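Local coordinates for protein Non-reducing end beta-L-arabinofuranosidase (Bacteroides thetaiotaomicron, PDB 5MQO) that probably hydrolyses glycosidic bonds in plant pectin as a gut-bacterial GH127 glycoside hydrolase, consistent with aceric acidase activity, at residues Cys225-Tyr228 with Glu229-Ala233; Tyr441-Arg444 with Trp445-Arg449; Pro460-Leu463 with Arg464-Gln468; Arg565-Lys568 with Lys569-Val573. One frame throughout, in Å; residues are numbered along the deposited sequence.

Contact 1: residues Cys225-Tyr228 with Glu229-Ala233; sequences CHFY and ETASA
Glu229 folds back over the carbonyl of Cys225, one turn earlier at the C-terminal end of helix 212-230. Its CB lies 3.3 Å from Cys225 O, and CG comes closer still, 3.1 Å from the same oxygen. CD then passes alongside it, with CG set anti to the carbonyl carbon of Glu229 (chi1 -74°) and the chain extended beyond. The tip moves on to another helix: OE2 forms a salt bridge with Arg259 of helix 258-270, which also packs on Cys225. Cys225 O accepts Glu229 N at 3.1 Å. One residue on, Thr230 OG1 donates to His226 O across 2.9 Å and sits over one face of the His226 imidazole, offset toward its rim, 3.7 Å from CE1. The Ala231 methyl covers part of a face of the Phe227 ring, with its CB 4.1 Å from Phe227 CE1, and Ala231 N bonds to Phe227 O at 3.1 Å. Tyr228 OH bonds to His244 ND1, and its side chain packs on Leu267. The carbonyls of Cys225, His226 and Phe227 are thus met by two backbone N-H groups and one hydroxyl, as the chain leaves helical geometry at the protein surface.

Contact 2: residues Tyr441-Arg444 with Trp445-Arg449; sequences YTLR and WPKER
Arg444 lays its CB over one face of the Trp445 indole, a CH-pi contact in which this carbon stands 3.7 Å from the centroid of the five-membered ring, 17° off the ring normal. The two side chains run alongside each other in the same direction. The guanidinium is turned 75° to the indole plane and presents its edge to Trp445 NE1, which lies 3.8 Å from Arg444 NE. Lys447 comes from beyond Pro446: bends at its second and fourth torsions bring the amine back to Trp445 O, where NZ donates at 3.0 Å from above the carbonyl plane. Lys447 NZ also rests 3.9 Å from Leu443 CB. Partners beyond the loop position both cations: Arg444 through a salt bridge to Asp346 and a bond to Tyr345 O, Lys447 through Tyr345 OH and Thr430 OG1, while the ring of Tyr429 meets the indole. An alanine in place of Trp445 would probably leave Arg444 CB without its aromatic cover and Tyr429 without its ring partner. The arrangement is that of an irregular loop between strand 434-435 and helix 458-466 of the GH127 catalytic domain, held by side chains that grip carbonyls instead of by regular secondary structure.

Contact 3: residues Pro460-Leu463 with Arg464-Gln468; sequences PNTL and RTLCQ
Asn461 and Arg464 meet one turn apart on helix 458-466, a buried helix of the GH127 catalytic domain, a domain of the (alpha/alpha)6-barrel type. Their flat groups are almost perpendicular, amide and guanidinium planes 80° apart, and NH1 comes at OD1 in a bond that is weak and doubtfully short. Arg464 gets there by an unusual path, CG lying between the backbone N and the carbonyl carbon (chi1 77°) and the chain bending twice more. Firmer partners hold the polar ends: Glu108 of helix 102-117 forms a salt bridge with Arg464 NH2, and Tyr302 OH bonds to Asn461 ND2. Thr462 and Leu466 instead keep a common direction, flank to flank, with Thr462 CG2 3.8 Å from Leu466 CD1; Ile386 of helix 382-399 packs on Thr462. On another side of the helix Leu463 CD1 touches Cys467 SG at 3.7 Å, and Phe58 of helix 50-69 lies against Leu463. The backbone keeps the i to i+4 pattern, Leu466 N meeting Thr462 O at 2.9 Å. Asn461 O is gripped twice by Thr465, whose N at 3.0 Å and OG1 at 3.1 Å approach from opposite faces of the carbonyl plane.

Contact 4: residues Arg565-Lys568 with Lys569-Val573; sequences RTWK and KGDVV
This is a local turn contact in which Asp571 reaches back to Lys568, in the link that carries the chain from strand 559-565 to strand 572-577 within the GH127 middle domain. Two hydrogen bonds close it. Asp571 N donates to Lys568 O at 3.2 Å, the i+3 to i bond of the type II beta turn Lys568-Asp571, with Gly570 at its third position adopting the positive phi (75°) that favours glycine. Lys568 N in turn donates to Asp571 OD2 at 2.7 Å, nearly straight at 168°, though the donor stands well above the carboxylate plane. Asp571 CG is anti to its own carbonyl carbon (chi1 -76°), which turns the carboxylate back toward Lys568 N. The other oxygen, OD1, is held by Asn547 ND2. Replacing Asp571 by an alanine would probably leave the Lys568 N-H and the Asn547 amide without their acceptor, and the Lys568-Asp571 backbone bond as the one clear hydrogen bond across the turn.

The two strands belong to different sheets, so the link bridges the layers of a beta sandwich, and Trp567 packs against both. Asp571 CB sits at the indole edge, in its plane, 4.0 Å from Trp567 CE3. Val573, on the strand proper, crosses the indole at about a right angle and brings CG2 within 3.4 Å of both Trp567 CZ3 and CH2. Arg565 CB lies over one face of the ring. Leu531 from one sheet and Leu519 and Val546 from the other touch the indole, while Trp567 NE1 donates to Phe529 O, which satisfies the one polar atom of this buried side chain.

Overall arrangement
From the N terminus the four contacts follow in series, none nested in or crossing another, and each is local, between residues a few positions apart in one continuous stretch. Contact 1 ends helix 212-230 at the surface of the catalytic domain. Contact 2 shapes the loop ahead of helix 458-466, and contact 3 lies on that helix; their nearest atoms are about 8 Å apart. Contact 3 is the innermost, about 10 Å from the centre of the chain, and meets helices 50-69, 102-117 and 382-399. Contact 4 closes the turn that passes from the sheet holding strand 559-565 to the one holding strand 572-577, its centre about 55 Å from that of contact 1.

Contact 1: residues Cys225-Tyr228 with Glu229-Ala233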
loop_
_atom_site.group_PDB
_atom_site.type_symbol
_atom_site.label_atom_id
_atom_site.label_comp_id
_atom_site.label_asym_id
_atom_site.label_seq_id
_atom_site.Cartn_x
_atom_site.Cartn_y
_atom_site.Cartn_z
ATOM N N CYS A 225 19.053 -11.159 -17.959
ATOM C CA CYS A 225 20.463 -11.245 -17.544
ATOM C C CYS A 225 21.394 -11.043 -18.744
ATOM O O CYS A 225 22.431 -10.397 -18.633
ATOM C CB CYS A 225 20.781 -12.567 -16.833
ATOM S SG CYS A 225 19.756 -12.913 -15.380
ATOM N N HIS A 226 21.005 -11.585 -19.893
ATOM C CA HIS A 226 21.758 -11.404 -21.121
ATOM C C HIS A 226 21.670 -9.949 -21.570
ATOM O O HIS A 226 22.673 -9.337 -21.931
ATOM C CB HIS A 226 21.229 -12.344 -22.208
ATOM C CG HIS A 226 21.990 -12.277 -23.495
ATOM N ND1 HIS A 226 23.283 -12.753 -23.621
ATOM C CD2 HIS A 226 21.645 -11.786 -24.713
ATOM C CE1 HIS A 226 23.697 -12.563 -24.861
ATOM N NE2 HIS A 226 22.724 -11.979 -25.544
ATOM N N PHE A 227 20.468 -9.398 -21.533
ATOM C CA PHE A 227 20.244 -8.015 -21.926
ATOM C C PHE A 227 21.068 -6.991 -21.130
ATOM O O PHE A 227 21.487 -5.986 -21.687
ATOM C CB PHE A 227 18.768 -7.700 -21.795
ATOM C CG PHE A 227 18.387 -6.357 -22.312
ATOM C CD1 PHE A 227 18.535 -5.227 -21.521
ATOM C CD2 PHE A 227 17.845 -6.221 -23.584
ATOM C CE1 PHE A 227 18.169 -3.989 -21.994
ATOM C CE2 PHE A 227 17.482 -4.975 -24.071
ATOM C CZ PHE A 227 17.638 -3.857 -23.270
ATOM N N TYR A 228 21.265 -7.226 -19.830
ATOM C CA TYR A 228 22.040 -6.311 -18.977
ATOM C C TYR A 228 23.519 -6.581 -19.044
ATOM O O TYR A 228 24.292 -5.692 -18.775
ATOM C CB TYR A 228 21.566 -6.339 -17.519
ATOM C CG TYR A 228 20.230 -5.628 -17.312
ATOM C CD1 TYR A 228 20.146 -4.219 -17.312
ATOM C CD2 TYR A 228 19.037 -6.355 -17.129
ATOM C CE1 TYR A 228 18.920 -3.561 -17.132
ATOM C CE2 TYR A 228 17.809 -5.710 -16.945
ATOM C CZ TYR A 228 17.747 -4.312 -16.947
ATOM O OH TYR A 228 16.530 -3.681 -16.765
ATOM N N GLU A 229 23.915 -7.797 -19.408
ATOM C CA GLU A 229 25.331 -8.126 -19.633
ATOM C C GLU A 229 25.884 -7.626 -20.982
ATOM O O GLU A 229 27.088 -7.672 -21.198
ATOM C CB GLU A 229 25.548 -9.646 -19.522
ATOM C CG GLU A 229 25.499 -10.203 -18.096
ATOM C CD GLU A 229 25.529 -11.735 -18.029
ATOM O OE1 GLU A 229 26.015 -12.397 -18.978
ATOM O OE2 GLU A 229 25.057 -12.291 -17.011
ATOM N N THR A 230 25.013 -7.146 -21.871
ATOM C CA THR A 230 25.334 -6.962 -23.297
ATOM C C THR A 230 25.045 -5.550 -23.804
ATOM O O THR A 230 25.899 -4.957 -24.456
ATOM C CB THR A 230 24.552 -7.993 -24.149
ATOM O OG1 THR A 230 24.951 -9.313 -23.765
ATOM C CG2 THR A 230 24.807 -7.828 -25.641
ATOM N N ALA A 231 23.838 -5.045 -23.526
ATOM C CA ALA A 231 23.435 -3.652 -23.810
ATOM C C ALA A 231 24.327 -2.576 -23.184
ATOM O O ALA A 231 25.156 -2.845 -22.302
ATOM C CB ALA A 231 21.985 -3.417 -23.384
ATOM N N SER A 232 24.122 -1.347 -23.651
ATOM C CA SER A 232 24.998 -0.225 -23.315
ATOM C C SER A 232 24.763 0.318 -21.903
ATOM O O SER A 232 23.614 0.480 -21.473
ATOM C CB SER A 232 24.852 0.899 -24.344
ATOM O OG SER A 232 23.496 1.263 -24.486
ATOM N N ALA A 233 25.881 0.585 -21.212
ATOM C CA ALA A 233 25.935 1.157 -19.860
ATOM C C ALA A 233 24.876 2.228 -19.678
ATOM O O ALA A 233 24.141 2.222 -18.692
ATOM C CB ALA A 233 27.325 1.745 -19.605
#

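Contact 2: residues Tyr441-Arg444 with Trp445-Arg449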
loop_
_atom_site.group_PDB
_atom_site.type_symbol
_atom_site.label_atom_id
_atom_site.label_comp_id
_atom_site.label_asym_id
_atom_site.label_seq_id
_atom_site.Cartn_x
_atom_site.Cartn_y
_atom_site.Cartn_z
ATOM N N TYR A 441 -7.945 26.286 -12.310
ATOM C CA TYR A 441 -7.282 25.538 -13.392
ATOM C C TYR A 441 -7.742 24.091 -13.291
ATOM O O TYR A 441 -8.276 23.678 -12.253
ATOM C CB TYR A 441 -5.735 25.640 -13.300
ATOM C CG TYR A 441 -5.203 25.522 -11.905
ATOM C CD1 TYR A 441 -4.937 24.271 -11.345
ATOM C CD2 TYR A 441 -4.986 26.652 -11.123
ATOM C CE1 TYR A 441 -4.458 24.156 -10.042
ATOM C CE2 TYR A 441 -4.511 26.540 -9.815
ATOM C CZ TYR A 441 -4.259 25.292 -9.286
ATOM O OH TYR A 441 -3.798 25.165 -8.014
ATOM N N THR A 442 -7.535 23.338 -14.370
ATOM C CA THR A 442 -7.856 21.898 -14.407
ATOM C C THR A 442 -6.580 21.084 -14.377
ATOM O O THR A 442 -5.836 21.084 -15.344
ATOM C CB THR A 442 -8.664 21.541 -15.662
ATOM O OG1 THR A 442 -9.973 22.099 -15.535
ATOM C CG2 THR A 442 -8.774 20.018 -15.843
ATOM N N LEU A 443 -6.339 20.384 -13.272
ATOM C CA LEU A 443 -5.173 19.517 -13.150
ATOM C C LEU A 443 -5.313 18.340 -14.103
ATOM O O LEU A 443 -6.434 17.948 -14.426
ATOM C CB LEU A 443 -5.020 19.011 -11.707
ATOM C CG LEU A 443 -4.607 20.087 -10.663
ATOM C CD1 LEU A 443 -4.968 19.666 -9.239
ATOM C CD2 LEU A 443 -3.125 20.455 -10.735
ATOM N N ARG A 444 -4.182 17.797 -14.560
ATOM C CA ARG A 444 -4.132 16.531 -15.289
ATOM C C ARG A 444 -4.852 15.428 -14.521
ATOM O O ARG A 444 -4.806 15.380 -13.298
ATOM C CB ARG A 444 -2.686 16.025 -15.464
ATOM C CG ARG A 444 -1.694 16.890 -16.245
ATOM C CD ARG A 444 -0.452 16.099 -16.650
ATOM N NE ARG A 444 0.450 15.798 -15.530
ATOM C CZ ARG A 444 1.480 16.545 -15.108
ATOM N NH1 ARG A 444 1.789 17.699 -15.692
ATOM N NH2 ARG A 444 2.208 16.131 -14.074
ATOM N N TRP A 445 -5.460 14.504 -15.257
ATOM C CA TRP A 445 -6.061 13.271 -14.715
ATOM C C TRP A 445 -7.430 13.535 -14.098
ATOM O O TRP A 445 -7.613 14.517 -13.376
ATOM C CB TRP A 445 -5.123 12.485 -13.746
ATOM C CG TRP A 445 -3.748 12.418 -14.269
ATOM C CD1 TRP A 445 -2.625 12.937 -13.692
ATOM C CD2 TRP A 445 -3.345 11.887 -15.533
ATOM N NE1 TRP A 445 -1.529 12.727 -14.503
ATOM C CE2 TRP A 445 -1.943 12.089 -15.644
ATOM C CE3 TRP A 445 -4.029 11.254 -16.591
ATOM C CZ2 TRP A 445 -1.206 11.680 -16.773
ATOM C CZ3 TRP A 445 -3.295 10.845 -17.722
ATOM C CH2 TRP A 445 -1.898 11.063 -17.800
ATOM N N PRO A 446 -8.409 12.654 -14.402
ATOM C CA PRO A 446 -9.761 12.870 -13.882
ATOM C C PRO A 446 -9.826 12.874 -12.348
ATOM O O PRO A 446 -8.979 12.266 -11.672
ATOM C CB PRO A 446 -10.558 11.698 -14.475
ATOM C CG PRO A 446 -9.539 10.644 -14.769
ATOM C CD PRO A 446 -8.298 11.385 -15.157
ATOM N N LYS A 447 -10.816 13.585 -11.823
ATOM C CA LYS A 447 -11.007 13.695 -10.388
ATOM C C LYS A 447 -12.300 13.038 -9.927
ATOM O O LYS A 447 -12.721 13.203 -8.786
ATOM C CB LYS A 447 -10.911 15.165 -9.975
ATOM C CG LYS A 447 -9.557 15.813 -10.279
ATOM C CD LYS A 447 -8.428 15.205 -9.451
ATOM C CE LYS A 447 -7.088 15.905 -9.644
ATOM N NZ LYS A 447 -6.301 15.463 -10.832
ATOM N N GLU A 448 -12.900 12.261 -10.816
ATOM C CA GLU A 448 -13.885 11.264 -10.458
ATOM C C GLU A 448 -13.328 9.954 -10.958
ATOM O O GLU A 448 -12.662 9.930 -11.995
ATOM C CB GLU A 448 -15.191 11.579 -11.142
ATOM C CG GLU A 448 -15.803 12.885 -10.654
ATOM C CD GLU A 448 -17.207 13.116 -11.200
ATOM O OE1 GLU A 448 -17.439 14.189 -11.817
ATOM O OE2 GLU A 448 -18.077 12.218 -11.016
ATOM N N ARG A 449 -13.564 8.862 -10.235
ATOM C CA ARG A 449 -13.053 7.550 -10.679
ATOM C C ARG A 449 -13.673 7.172 -12.008
ATOM O O ARG A 449 -14.832 7.472 -12.266
ATOM C CB ARG A 449 -13.292 6.450 -9.639
ATOM C CG ARG A 449 -12.415 6.599 -8.416
ATOM C CD ARG A 449 -12.465 5.408 -7.481
ATOM N NE ARG A 449 -12.062 5.835 -6.146
ATOM C CZ ARG A 449 -12.838 6.492 -5.277
ATOM N NH1 ARG A 449 -14.106 6.789 -5.570
ATOM N NH2 ARG A 449 -12.338 6.870 -4.103
#

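Contact 3: residues Pro460-Leu463 with Arg464-Gln468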
loop_
_atom_site.group_PDB
_atom_site.type_symbol
_atom_site.label_atom_id
_atom_site.label_comp_id
_atom_site.label_asym_id
_atom_site.label_seq_id
_atom_site.Cartn_x
_atom_site.Cartn_y
_atom_site.Cartn_z
ATOM N N PRO A 460 -4.468 -1.966 -13.122
ATOM C CA PRO A 460 -4.078 -3.357 -12.929
ATOM C C PRO A 460 -3.233 -3.612 -11.676
ATOM O O PRO A 460 -3.476 -4.574 -10.953
ATOM C CB PRO A 460 -3.292 -3.665 -14.197
ATOM C CG PRO A 460 -3.917 -2.787 -15.225
ATOM C CD PRO A 460 -4.191 -1.515 -14.496
ATOM N N ASN A 461 -2.271 -2.740 -11.415
ATOM C CA ASN A 461 -1.469 -2.859 -10.213
ATOM C C ASN A 461 -2.360 -2.620 -8.987
ATOM O O ASN A 461 -2.245 -3.334 -7.968
ATOM C CB ASN A 461 -0.244 -1.908 -10.271
ATOM C CG ASN A 461 0.696 -2.065 -9.075
ATOM O OD1 ASN A 461 0.617 -3.034 -8.334
ATOM N ND2 ASN A 461 1.572 -1.093 -8.872
ATOM N N THR A 462 -3.269 -1.650 -9.072
ATOM C CA THR A 462 -4.161 -1.397 -7.942
ATOM C C THR A 462 -4.979 -2.644 -7.606
ATOM O O THR A 462 -4.988 -3.074 -6.458
ATOM C CB THR A 462 -5.052 -0.183 -8.207
ATOM O OG1 THR A 462 -4.201 0.952 -8.348
ATOM C CG2 THR A 462 -6.007 0.071 -7.084
ATOM N N LEU A 463 -5.623 -3.231 -8.616
ATOM C CA LEU A 463 -6.504 -4.383 -8.431
ATOM C C LEU A 463 -5.749 -5.639 -7.956
ATOM O O LEU A 463 -6.163 -6.293 -7.009
ATOM C CB LEU A 463 -7.300 -4.678 -9.717
ATOM C CG LEU A 463 -8.303 -5.858 -9.665
ATOM C CD1 LEU A 463 -9.270 -5.762 -8.496
ATOM C CD2 LEU A 463 -9.084 -6.001 -10.970
ATOM N N ARG A 464 -4.639 -5.971 -8.576
ATOM C CA ARG A 464 -3.883 -7.115 -8.091
ATOM C C ARG A 464 -3.379 -6.908 -6.663
ATOM O O ARG A 464 -3.296 -7.862 -5.897
ATOM C CB ARG A 464 -2.737 -7.479 -9.036
ATOM C CG ARG A 464 -1.527 -6.584 -8.960
ATOM C CD ARG A 464 -0.466 -7.062 -7.963
ATOM N NE ARG A 464 0.754 -7.427 -8.665
ATOM C CZ ARG A 464 1.581 -6.565 -9.267
ATOM N NH1 ARG A 464 1.363 -5.259 -9.244
ATOM N NH2 ARG A 464 2.653 -7.023 -9.907
ATOM N N THR A 465 -3.054 -5.672 -6.301
ATOM C CA THR A 465 -2.568 -5.420 -4.951
ATOM C C THR A 465 -3.716 -5.651 -3.979
ATOM O O THR A 465 -3.591 -6.448 -3.037
ATOM C CB THR A 465 -1.967 -4.018 -4.798
ATOM O OG1 THR A 465 -0.674 -3.992 -5.413
ATOM C CG2 THR A 465 -1.791 -3.668 -3.344
ATOM N N LEU A 466 -4.844 -5.003 -4.240
ATOM C CA LEU A 466 -6.026 -5.196 -3.408
ATOM C C LEU A 466 -6.477 -6.655 -3.378
ATOM O O LEU A 466 -6.856 -7.123 -2.322
ATOM C CB LEU A 466 -7.176 -4.275 -3.811
ATOM C CG LEU A 466 -6.895 -2.782 -3.622
ATOM C CD1 LEU A 466 -7.816 -1.947 -4.489
ATOM C CD2 LEU A 466 -7.036 -2.388 -2.173
ATOM N N CYS A 467 -6.396 -7.375 -4.504
ATOM C CA CYS A 467 -6.674 -8.834 -4.530
ATOM C C CYS A 467 -5.724 -9.684 -3.655
ATOM O O CYS A 467 -5.968 -10.871 -3.473
ATOM C CB CYS A 467 -6.633 -9.392 -5.964
ATOM S SG CYS A 467 -8.040 -8.970 -7.012
ATOM N N GLN A 468 -4.644 -9.091 -3.145
ATOM C CA GLN A 468 -3.649 -9.780 -2.333
ATOM C C GLN A 468 -3.596 -9.340 -0.894
ATOM O O GLN A 468 -2.761 -9.841 -0.153
ATOM C CB GLN A 468 -2.287 -9.516 -2.928
ATOM C CG GLN A 468 -2.060 -10.176 -4.274
ATOM C CD GLN A 468 -0.860 -9.598 -4.969
ATOM O OE1 GLN A 468 -0.386 -8.507 -4.607
ATOM N NE2 GLN A 468 -0.358 -10.303 -5.975
#

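Contact 4: residues Arg565-Lys568 with Lys569-Val573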
loop_
_atom_site.group_PDB
_atom_site.type_symbol
_atom_site.label_atom_id
_atom_site.label_comp_id
_atom_site.label_asym_id
_atom_site.label_seq_id
_atom_site.Cartn_x
_atom_site.Cartn_y
_atom_site.Cartn_z
ATOM N N ARG A 565 3.261 -19.162 25.305
ATOM C CA ARG A 565 2.292 -20.078 25.897
ATOM C C ARG A 565 2.379 -21.421 25.168
ATOM O O ARG A 565 2.693 -21.465 23.982
ATOM C CB ARG A 565 0.897 -19.465 25.722
ATOM C CG ARG A 565 -0.255 -20.173 26.404
ATOM C CD ARG A 565 -0.197 -20.009 27.915
ATOM N NE ARG A 565 -0.310 -18.600 28.315
ATOM C CZ ARG A 565 -1.446 -17.955 28.599
ATOM N NH1 ARG A 565 -2.630 -18.577 28.547
ATOM N NH2 ARG A 565 -1.396 -16.662 28.942
ATOM N N THR A 566 2.126 -22.521 25.872
ATOM C CA THR A 566 1.957 -23.822 25.210
ATOM C C THR A 566 0.485 -23.863 24.827
ATOM O O THR A 566 -0.375 -24.102 25.668
ATOM C CB THR A 566 2.374 -25.031 26.097
ATOM O OG1 THR A 566 3.750 -24.907 26.462
ATOM C CG2 THR A 566 2.215 -26.344 25.338
ATOM N N TRP A 567 0.203 -23.589 23.561
ATOM C CA TRP A 567 -1.176 -23.388 23.101
ATOM C C TRP A 567 -1.830 -24.742 22.894
ATOM O O TRP A 567 -1.220 -25.643 22.315
ATOM C CB TRP A 567 -1.227 -22.560 21.790
ATOM C CG TRP A 567 -0.590 -21.209 21.900
ATOM C CD1 TRP A 567 0.709 -20.889 21.619
ATOM C CD2 TRP A 567 -1.209 -20.003 22.345
ATOM N NE1 TRP A 567 0.933 -19.560 21.862
ATOM C CE2 TRP A 567 -0.233 -18.994 22.313
ATOM C CE3 TRP A 567 -2.502 -19.674 22.773
ATOM C CZ2 TRP A 567 -0.512 -17.678 22.680
ATOM C CZ3 TRP A 567 -2.772 -18.387 23.135
ATOM C CH2 TRP A 567 -1.782 -17.395 23.078
ATOM N N LYS A 568 -3.063 -24.861 23.385
ATOM C CA LYS A 568 -3.904 -26.050 23.218
ATOM C C LYS A 568 -4.988 -25.718 22.217
ATOM O O LYS A 568 -5.353 -24.545 22.065
ATOM C CB LYS A 568 -4.602 -26.437 24.548
ATOM C CG LYS A 568 -3.730 -26.478 25.803
ATOM C CD LYS A 568 -2.694 -27.601 25.773
ATOM C CE LYS A 568 -1.476 -27.307 26.652
ATOM N NZ LYS A 568 -1.810 -26.805 28.022
ATOM N N LYS A 569 -5.550 -26.747 21.583
ATOM C CA LYS A 569 -6.764 -26.564 20.791
ATOM C C LYS A 569 -7.810 -25.770 21.572
ATOM O O LYS A 569 -7.892 -25.866 22.794
ATOM C CB LYS A 569 -7.356 -27.901 20.344
ATOM C CG LYS A 569 -8.795 -27.802 19.837
ATOM C CD LYS A 569 -9.217 -28.983 18.981
ATOM C CE LYS A 569 -10.585 -28.693 18.376
ATOM N NZ LYS A 569 -11.097 -29.828 17.565
ATOM N N GLY A 570 -8.555 -24.936 20.849
ATOM C CA GLY A 570 -9.650 -24.171 21.402
ATOM C C GLY A 570 -9.274 -22.977 22.248
ATOM O O GLY A 570 -10.175 -22.278 22.719
ATOM N N ASP A 571 -7.974 -22.714 22.454
ATOM C CA ASP A 571 -7.561 -21.487 23.182
ATOM C C ASP A 571 -8.070 -20.236 22.434
ATOM O O ASP A 571 -8.330 -20.253 21.207
ATOM C CB ASP A 571 -6.025 -21.402 23.437
ATOM C CG ASP A 571 -5.528 -22.333 24.584
ATOM O OD1 ASP A 571 -6.282 -22.634 25.524
ATOM O OD2 ASP A 571 -4.355 -22.767 24.552
ATOM N N VAL A 572 -8.240 -19.167 23.207
ATOM C CA VAL A 572 -8.813 -17.917 22.720
ATOM C C VAL A 572 -8.004 -16.756 23.268
ATOM O O VAL A 572 -7.923 -16.587 24.476
ATOM C CB VAL A 572 -10.282 -17.808 23.176
ATOM C CG1 VAL A 572 -10.804 -16.376 23.130
ATOM C CG2 VAL A 572 -11.158 -18.721 22.333
ATOM N N VAL A 573 -7.405 -15.968 22.382
ATOM C CA VAL A 573 -6.833 -14.675 22.750
ATOM C C VAL A 573 -7.752 -13.559 22.250
ATOM O O VAL A 573 -8.356 -13.666 21.173
ATOM C CB VAL A 573 -5.441 -14.458 22.132
ATOM C CG1 VAL A 573 -4.742 -13.279 22.803
ATOM C CG2 VAL A 573 -4.592 -15.704 22.256
#